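Local atomic coordinates of putative capsular polysaccharide biosynthesis protein (Streptococcus pneumoniae serotype 4, PDB entry 6EWJ), a protein that probably acts as a pyridoxal 5'-phosphate-dependent sugar aminotransferase in the biosynthesis of pneumococcal teichoic acid. Residues 36-42 against 265-271; 68-73 against 96-100; 114-118 against 137-143. All coordinates share one frame. Residue numbers count along the deposited sequence, not the author numbering.

How the contacts relate
All three contacts fall within the DegT/DnrJ/EryC1/StrS aminotransferase fold, yet they join different elements. Contact 1 lies farthest from the chain's centre, about 21 Å away, but is still buried, between helix 21-31 and the second subunit; it joins two helix starts by dense backbone and carboxylate hydrogen bonding. Contact 2, only partly buried, packs one helix on another, with a hydrophobic side and a charged edge, and also meets the second subunit. Contact 3 is buried within its own subunit, about 11 Å from the centre, where two loops meet around an aromatic ring. It lies opposite contact 1 across the chain's centre, and contacts 2 and 3 follow in series inside the long loop that contact 1 closes.

Contact 1 of 3, residues 36-42 against 265-271; sequences ITTGPKT and NMTDIMA
An irregular lead, bent at Ile36 (psi -23°), and an extended one, 265-267, each turn into a helix and meet with Thr37 CA 3.9 Å from Thr267 CA and Thr42 CA 5.0 Å from Ala271 CA. Gly39 is the N-cap of helix 40-53, Thr267 that of helix 268-299. Asp268 (chi1 -91°, between wells) reaches across to the first helix: its OD2 accepts from Lys41 N at 3.1 Å, while its OD1 takes Thr42 N at 2.8 Å, Thr42 OG1 at 2.9 Å and, weakly, Gly39 N at 2.8 Å. In return, Asp268 N donates to Thr37 O at 3.0 Å. Thr38, in the m rotamer, relays: its OG1 accepts from Asn265 ND2 at 2.8 Å and donates to Met266 O at 2.6 Å. Glu211 of the second subunit accepts from both Thr37 OG1 and Asn265 ND2, and Lys41 NZ pairs with Asp29. Ile36 O is buried without a partner. A carboxylate more than 220 residues away thus satisfies the amides of Lys41 and Thr42 in the first turn of helix 40-53, a capping role in which its negative charge also suits the helix dipole.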
# COMPACT_ATOMS: atom_id res chain seq x y z
N ILE A 36 -12.52 -10.46 3.39
CA ILE A 36 -11.49 -10.63 2.36
C ILE A 36 -10.36 -9.61 2.42
O ILE A 36 -9.28 -9.90 1.94
CB ILE A 36 -12.04 -10.74 0.92
CG1 ILE A 36 -12.88 -9.49 0.55
CG2 ILE A 36 -12.83 -12.02 0.78
CD1 ILE A 36 -13.21 -9.42 -0.92
N THR A 37 -10.59 -8.44 3.02
CA THR A 37 -9.48 -7.55 3.39
C THR A 37 -9.08 -7.84 4.85
O THR A 37 -9.27 -8.97 5.31
CB THR A 37 -9.76 -6.06 3.05
OG1 THR A 37 -8.56 -5.28 3.24
CG2 THR A 37 -10.91 -5.47 3.86
N THR A 38 -8.52 -6.85 5.55
CA THR A 38 -8.06 -7.03 6.94
C THR A 38 -9.17 -7.59 7.85
O THR A 38 -10.28 -7.05 7.93
CB THR A 38 -7.52 -5.70 7.53
OG1 THR A 38 -6.52 -5.15 6.65
CG2 THR A 38 -6.87 -5.92 8.94
N GLY A 39 -8.90 -8.71 8.47
CA GLY A 39 -9.91 -9.38 9.31
C GLY A 39 -9.28 -10.26 10.37
O GLY A 39 -8.15 -9.98 10.81
N PRO A 40 -10.03 -11.28 10.85
CA PRO A 40 -9.54 -12.12 11.97
C PRO A 40 -8.25 -12.87 11.66
O PRO A 40 -7.42 -12.99 12.54
CB PRO A 40 -10.68 -13.10 12.25
CG PRO A 40 -11.81 -12.74 11.35
CD PRO A 40 -11.35 -11.69 10.36
N LYS A 41 -8.07 -13.32 10.42
CA LYS A 41 -6.83 -14.01 10.04
C LYS A 41 -5.60 -13.11 10.14
O LYS A 41 -4.54 -13.56 10.58
CB LYS A 41 -6.93 -14.65 8.65
CG LYS A 41 -7.98 -15.77 8.59
CD LYS A 41 -7.70 -16.69 7.42
CE LYS A 41 -8.82 -17.64 7.00
NZ LYS A 41 -9.58 -18.13 8.16
N THR A 42 -5.75 -11.85 9.75
CA THR A 42 -4.64 -10.89 9.92
C THR A 42 -4.26 -10.70 11.41
O THR A 42 -3.10 -10.75 11.75
CB THR A 42 -4.90 -9.55 9.18
OG1 THR A 42 -4.99 -9.82 7.78
CG2 THR A 42 -3.79 -8.54 9.41
N ASN A 265 -2.58 -1.64 4.80
CA ASN A 265 -3.05 -2.81 5.57
C ASN A 265 -2.92 -4.11 4.80
O ASN A 265 -2.79 -4.09 3.56
CB ASN A 265 -4.53 -2.61 5.97
CG ASN A 265 -5.42 -2.39 4.77
OD1 ASN A 265 -5.19 -1.45 3.97
ND2 ASN A 265 -6.46 -3.19 4.63
N MET A 266 -2.80 -5.20 5.55
CA MET A 266 -2.76 -6.59 5.04
C MET A 266 -4.14 -7.19 4.96
O MET A 266 -4.95 -7.05 5.91
CB MET A 266 -1.87 -7.48 5.93
CG MET A 266 -1.74 -8.87 5.34
SD MET A 266 -0.83 -10.08 6.29
CE MET A 266 0.81 -9.52 5.76
N THR A 267 -4.44 -7.85 3.84
CA THR A 267 -5.70 -8.51 3.68
C THR A 267 -5.63 -9.92 4.31
O THR A 267 -4.55 -10.51 4.43
CB THR A 267 -6.08 -8.71 2.21
OG1 THR A 267 -5.10 -9.54 1.58
CG2 THR A 267 -6.20 -7.40 1.43
N ASP A 268 -6.80 -10.45 4.62
CA ASP A 268 -6.90 -11.84 5.10
C ASP A 268 -6.51 -12.87 4.04
O ASP A 268 -6.19 -14.01 4.35
CB ASP A 268 -8.31 -12.12 5.67
CG ASP A 268 -8.42 -11.83 7.17
OD1 ASP A 268 -7.61 -11.06 7.75
OD2 ASP A 268 -9.32 -12.40 7.79
N ILE A 269 -6.57 -12.44 2.76
CA ILE A 269 -6.10 -13.25 1.65
C ILE A 269 -4.61 -13.53 1.84
O ILE A 269 -4.17 -14.70 1.93
CB ILE A 269 -6.38 -12.60 0.29
CG1 ILE A 269 -7.88 -12.60 0.03
CG2 ILE A 269 -5.68 -13.36 -0.83
CD1 ILE A 269 -8.32 -11.71 -1.11
N MET A 270 -3.85 -12.45 2.02
CA MET A 270 -2.40 -12.53 2.31
C MET A 270 -2.14 -13.19 3.67
O MET A 270 -1.21 -14.03 3.80
CB MET A 270 -1.77 -11.16 2.32
CG MET A 270 -1.32 -10.65 0.93
SD MET A 270 -2.53 -10.91 -0.34
CE MET A 270 -3.75 -9.78 0.12
N ALA A 271 -2.94 -12.82 4.70
CA ALA A 271 -2.70 -13.41 6.04
C ALA A 271 -2.88 -14.94 6.02
O ALA A 271 -2.19 -15.69 6.74
CB ALA A 271 -3.57 -12.78 7.12

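Contact 2 of 3, residues 68-73 against 96-100; sequences LELILR and VITHV
Helices 64-74 and 92-99 pack with a register that advances in the same sense along both: Glu69 CA lies 5.3 Å from Val96 CA and Arg73 CA 7.0 Å from Val100 CA. Leu72 (m, t) points at the other helix, its CD1 3.8 Å from Val96 CG2; Leu68 (t, p) sets its CG 4.0 Å from the same methyl, with Val96 in the m rotamer. At the edge, Glu69 extends in t, t so that OE1 accepts from His99 ND1 at 2.7 Å, in the plane of the imidazole of an m-rotamer His99. One turn on, Arg73 (m, t, t) bends back at chi4 of -77° and forms a salt bridge, NH2 to Glu69 OE2 at 2.8 Å; Val100 CG1 covers one guanidinium face. His99 also hydrogen-bonds Pro260 and stacks on Tyr262, both of the second subunit. Behind, Leu68 rests on Val174 of strand 172-177, and Ile97 on Val83 and Val85 of strand 82-86, whose beta-alpha-beta crossover to strand 103-107 contains helix 92-99.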
# COMPACT_ATOMS: atom_id res chain seq x y z
N LEU A 68 8.72 -0.28 7.34
CA LEU A 68 9.87 0.57 7.68
C LEU A 68 9.48 2.06 7.62
O LEU A 68 9.76 2.84 8.54
CB LEU A 68 11.04 0.28 6.75
CG LEU A 68 12.46 0.70 7.15
CD1 LEU A 68 12.87 0.23 8.54
CD2 LEU A 68 13.45 0.21 6.08
N GLU A 69 8.79 2.46 6.57
CA GLU A 69 8.25 3.83 6.55
C GLU A 69 7.42 4.16 7.77
O GLU A 69 7.55 5.27 8.34
CB GLU A 69 7.46 4.15 5.24
CG GLU A 69 7.22 5.64 5.08
CD GLU A 69 6.84 6.08 3.65
OE1 GLU A 69 7.19 5.39 2.66
OE2 GLU A 69 6.21 7.15 3.49
N LEU A 70 6.47 3.28 8.12
CA LEU A 70 5.58 3.58 9.26
C LEU A 70 6.33 3.70 10.56
O LEU A 70 6.00 4.55 11.38
CB LEU A 70 4.41 2.62 9.37
CG LEU A 70 3.33 2.77 8.28
CD1 LEU A 70 2.09 2.01 8.71
CD2 LEU A 70 2.98 4.21 7.93
N ILE A 71 7.35 2.87 10.75
CA ILE A 71 8.21 3.00 11.93
C ILE A 71 8.78 4.43 12.01
O ILE A 71 8.70 5.11 13.04
CB ILE A 71 9.34 1.94 11.92
CG1 ILE A 71 8.73 0.54 12.11
CG2 ILE A 71 10.36 2.24 13.02
CD1 ILE A 71 9.67 -0.61 11.83
N LEU A 72 9.35 4.88 10.88
CA LEU A 72 9.85 6.23 10.81
C LEU A 72 8.78 7.25 11.08
O LEU A 72 9.04 8.24 11.77
CB LEU A 72 10.52 6.50 9.47
CG LEU A 72 11.75 5.68 9.11
CD1 LEU A 72 12.31 6.22 7.80
CD2 LEU A 72 12.80 5.71 10.20
N ARG A 73 7.57 7.06 10.53
CA ARG A 73 6.50 8.02 10.78
C ARG A 73 5.99 7.99 12.23
O ARG A 73 5.64 9.03 12.78
CB ARG A 73 5.35 7.87 9.78
CG ARG A 73 5.77 8.18 8.36
CD ARG A 73 4.62 8.08 7.39
NE ARG A 73 5.07 8.43 6.05
CZ ARG A 73 5.29 9.65 5.57
NH1 ARG A 73 5.06 10.75 6.28
NH2 ARG A 73 5.73 9.77 4.32
N VAL A 96 12.74 5.10 2.02
CA VAL A 96 11.76 5.53 3.03
C VAL A 96 12.21 6.75 3.83
O VAL A 96 11.39 7.49 4.34
CB VAL A 96 11.37 4.36 3.99
CG1 VAL A 96 10.76 3.17 3.22
CG2 VAL A 96 12.52 3.92 4.83
N ILE A 97 13.53 6.92 3.96
CA ILE A 97 14.10 8.07 4.64
C ILE A 97 13.73 9.31 3.87
O ILE A 97 13.26 10.32 4.45
CB ILE A 97 15.63 7.98 4.75
CG1 ILE A 97 16.03 6.69 5.51
CG2 ILE A 97 16.18 9.22 5.43
CD1 ILE A 97 17.48 6.31 5.35
N THR A 98 13.84 9.23 2.55
CA THR A 98 13.51 10.39 1.71
C THR A 98 12.00 10.59 1.72
O THR A 98 11.53 11.75 1.65
CB THR A 98 14.05 10.27 0.28
OG1 THR A 98 13.39 9.22 -0.42
CG2 THR A 98 15.56 10.00 0.28
N HIS A 99 11.22 9.52 1.83
CA HIS A 99 9.77 9.64 1.88
C HIS A 99 9.26 10.50 3.01
O HIS A 99 8.33 11.30 2.82
CB HIS A 99 9.07 8.31 1.96
CG HIS A 99 9.24 7.47 0.73
ND1 HIS A 99 8.72 6.20 0.63
CD2 HIS A 99 9.87 7.72 -0.44
CE1 HIS A 99 9.03 5.69 -0.54
NE2 HIS A 99 9.77 6.57 -1.20
N VAL A 100 9.88 10.38 4.18
CA VAL A 100 9.48 11.17 5.34
C VAL A 100 10.18 12.52 5.39
O VAL A 100 9.95 13.33 6.29
CB VAL A 100 9.69 10.39 6.67
CG1 VAL A 100 8.94 9.11 6.64
CG2 VAL A 100 11.18 10.15 6.95
O HOH W 1 6.03 13.04 4.58

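Contact 3 of 3, residues 114-118 against 137-143; sequences FEMDY and LAGIVCD
The ring of Phe114 (chi1 65°, p; chi2 85°) fills the centre of this loop-to-loop contact. Leu137 CB sits over one of its faces, 3.6 Å from the ring centroid and 12° off the normal, a CH-pi contact, while Leu137 CD2 comes to 3.4 Å from Phe114 CB. Phe114 CE2 lies 3.7 Å from Ile140 CB, and at the ring edge Phe114 CZ is 3.3 Å from Ile140 O. Cys142 SG approaches obliquely, 4.0 Å from Phe114 CE1, as a sulfur-aromatic contact.

Leu137 to Ile140 form a type I' turn closed by Ile140 N to Leu137 O at 3.0 Å, with Ala138 and Gly139 both at positive phi; at Gly139 a CB would be jammed against the preceding carbonyl. Each segment belongs to a loop leading from a strand of the large mixed sheet, 103-107 or 129-132, to the following helix, on the side where fold type I aminotransferases place their cofactor. Here Leu137 touches Tyr351, and Ala138 N donates to His179, both pyridoxal 5'-phosphate-binding residues, although no cofactor is bound in this apo-form.

Farther along, Glu115 CA lies 6.5 Å from Cys142 CA. Glu115 (m, t) sends OE1 to accept from Asp143 N at 2.8 Å and from Tyr118 OH at 2.6 Å. Its OE2 takes a hydrogen bond from a water at 3.0 Å, and that water donates also to Val141 O at 2.7 Å. Beside this carboxylate, Tyr118 CE2 packs 4.0 Å from the CB of Asp143, the partly exposed N-cap residue of helix 144-153.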
# COMPACT_ATOMS: atom_id res chain seq x y z
N PHE A 114 29.36 -7.69 5.16
CA PHE A 114 28.44 -6.66 4.71
C PHE A 114 28.19 -5.60 5.75
O PHE A 114 27.67 -4.52 5.40
CB PHE A 114 27.12 -7.30 4.28
CG PHE A 114 26.39 -7.95 5.41
CD1 PHE A 114 25.56 -7.21 6.22
CD2 PHE A 114 26.63 -9.29 5.71
CE1 PHE A 114 24.92 -7.79 7.25
CE2 PHE A 114 26.00 -9.88 6.76
CZ PHE A 114 25.13 -9.13 7.53
N GLU A 115 28.45 -5.90 7.02
CA GLU A 115 28.04 -4.99 8.09
C GLU A 115 28.76 -3.66 8.02
O GLU A 115 29.89 -3.57 7.50
CB GLU A 115 28.29 -5.60 9.47
CG GLU A 115 27.39 -6.79 9.86
CD GLU A 115 27.64 -7.21 11.30
OE1 GLU A 115 27.47 -6.35 12.19
OE2 GLU A 115 27.98 -8.40 11.57
N MET A 116 28.10 -2.63 8.51
CA MET A 116 28.71 -1.31 8.63
C MET A 116 29.99 -1.40 9.47
O MET A 116 30.08 -2.20 10.44
CB MET A 116 27.77 -0.31 9.27
CG MET A 116 26.70 0.19 8.32
SD MET A 116 25.60 1.40 9.05
CE MET A 116 24.67 0.31 10.16
N ASP A 117 31.00 -0.64 9.05
CA ASP A 117 32.15 -0.37 9.86
C ASP A 117 31.64 0.50 11.00
O ASP A 117 31.17 1.60 10.77
CB ASP A 117 33.23 0.33 9.00
CG ASP A 117 34.46 0.74 9.78
OD1 ASP A 117 34.34 1.17 10.94
OD2 ASP A 117 35.55 0.69 9.18
N TYR A 118 31.70 -0.02 12.23
CA TYR A 118 31.01 0.62 13.36
C TYR A 118 31.76 1.80 13.92
O TYR A 118 31.20 2.57 14.67
CB TYR A 118 30.64 -0.42 14.46
CG TYR A 118 29.63 -1.40 13.94
CD1 TYR A 118 28.33 -0.98 13.66
CD2 TYR A 118 29.96 -2.70 13.62
CE1 TYR A 118 27.37 -1.84 13.17
CE2 TYR A 118 29.00 -3.57 13.10
CZ TYR A 118 27.69 -3.11 12.85
OH TYR A 118 26.68 -3.92 12.32
N LEU A 137 21.56 -8.76 6.21
CA LEU A 137 21.74 -9.25 4.85
C LEU A 137 21.78 -10.76 4.78
O LEU A 137 22.55 -11.40 5.53
CB LEU A 137 23.01 -8.70 4.24
CG LEU A 137 23.19 -9.01 2.75
CD1 LEU A 137 22.26 -8.15 1.89
CD2 LEU A 137 24.64 -8.73 2.36
N ALA A 138 21.02 -11.32 3.83
CA ALA A 138 20.91 -12.74 3.59
C ALA A 138 20.35 -13.56 4.76
O ALA A 138 20.25 -14.77 4.66
CB ALA A 138 22.24 -13.29 3.13
N GLY A 139 19.96 -12.90 5.84
CA GLY A 139 19.48 -13.53 7.10
C GLY A 139 20.47 -13.41 8.24
O GLY A 139 20.16 -13.73 9.40
N ILE A 140 21.65 -12.94 7.93
CA ILE A 140 22.71 -12.78 8.91
C ILE A 140 22.48 -11.47 9.70
O ILE A 140 22.50 -10.39 9.12
CB ILE A 140 24.07 -12.74 8.19
CG1 ILE A 140 24.24 -14.01 7.33
CG2 ILE A 140 25.20 -12.63 9.20
CD1 ILE A 140 25.26 -13.87 6.23
N VAL A 141 22.33 -11.60 11.04
CA VAL A 141 21.94 -10.49 11.89
C VAL A 141 23.20 -9.74 12.26
O VAL A 141 24.22 -10.37 12.52
CB VAL A 141 21.23 -10.97 13.19
CG1 VAL A 141 20.96 -9.81 14.13
CG2 VAL A 141 19.89 -11.63 12.82
N CYS A 142 23.13 -8.41 12.30
CA CYS A 142 24.26 -7.57 12.70
C CYS A 142 24.76 -7.69 14.18
O CYS A 142 24.12 -8.29 15.03
CB CYS A 142 23.96 -6.12 12.40
SG CYS A 142 23.79 -5.83 10.59
N ASP A 143 25.89 -7.07 14.45
CA ASP A 143 26.55 -7.07 15.78
C ASP A 143 25.79 -6.09 16.68
O ASP A 143 26.19 -4.93 16.84
CB ASP A 143 28.02 -6.64 15.53
CG ASP A 143 28.90 -6.71 16.73
OD1 ASP A 143 28.48 -7.12 17.83
OD2 ASP A 143 30.07 -6.26 16.56
O HOH W 2 26.74 -10.41 13.42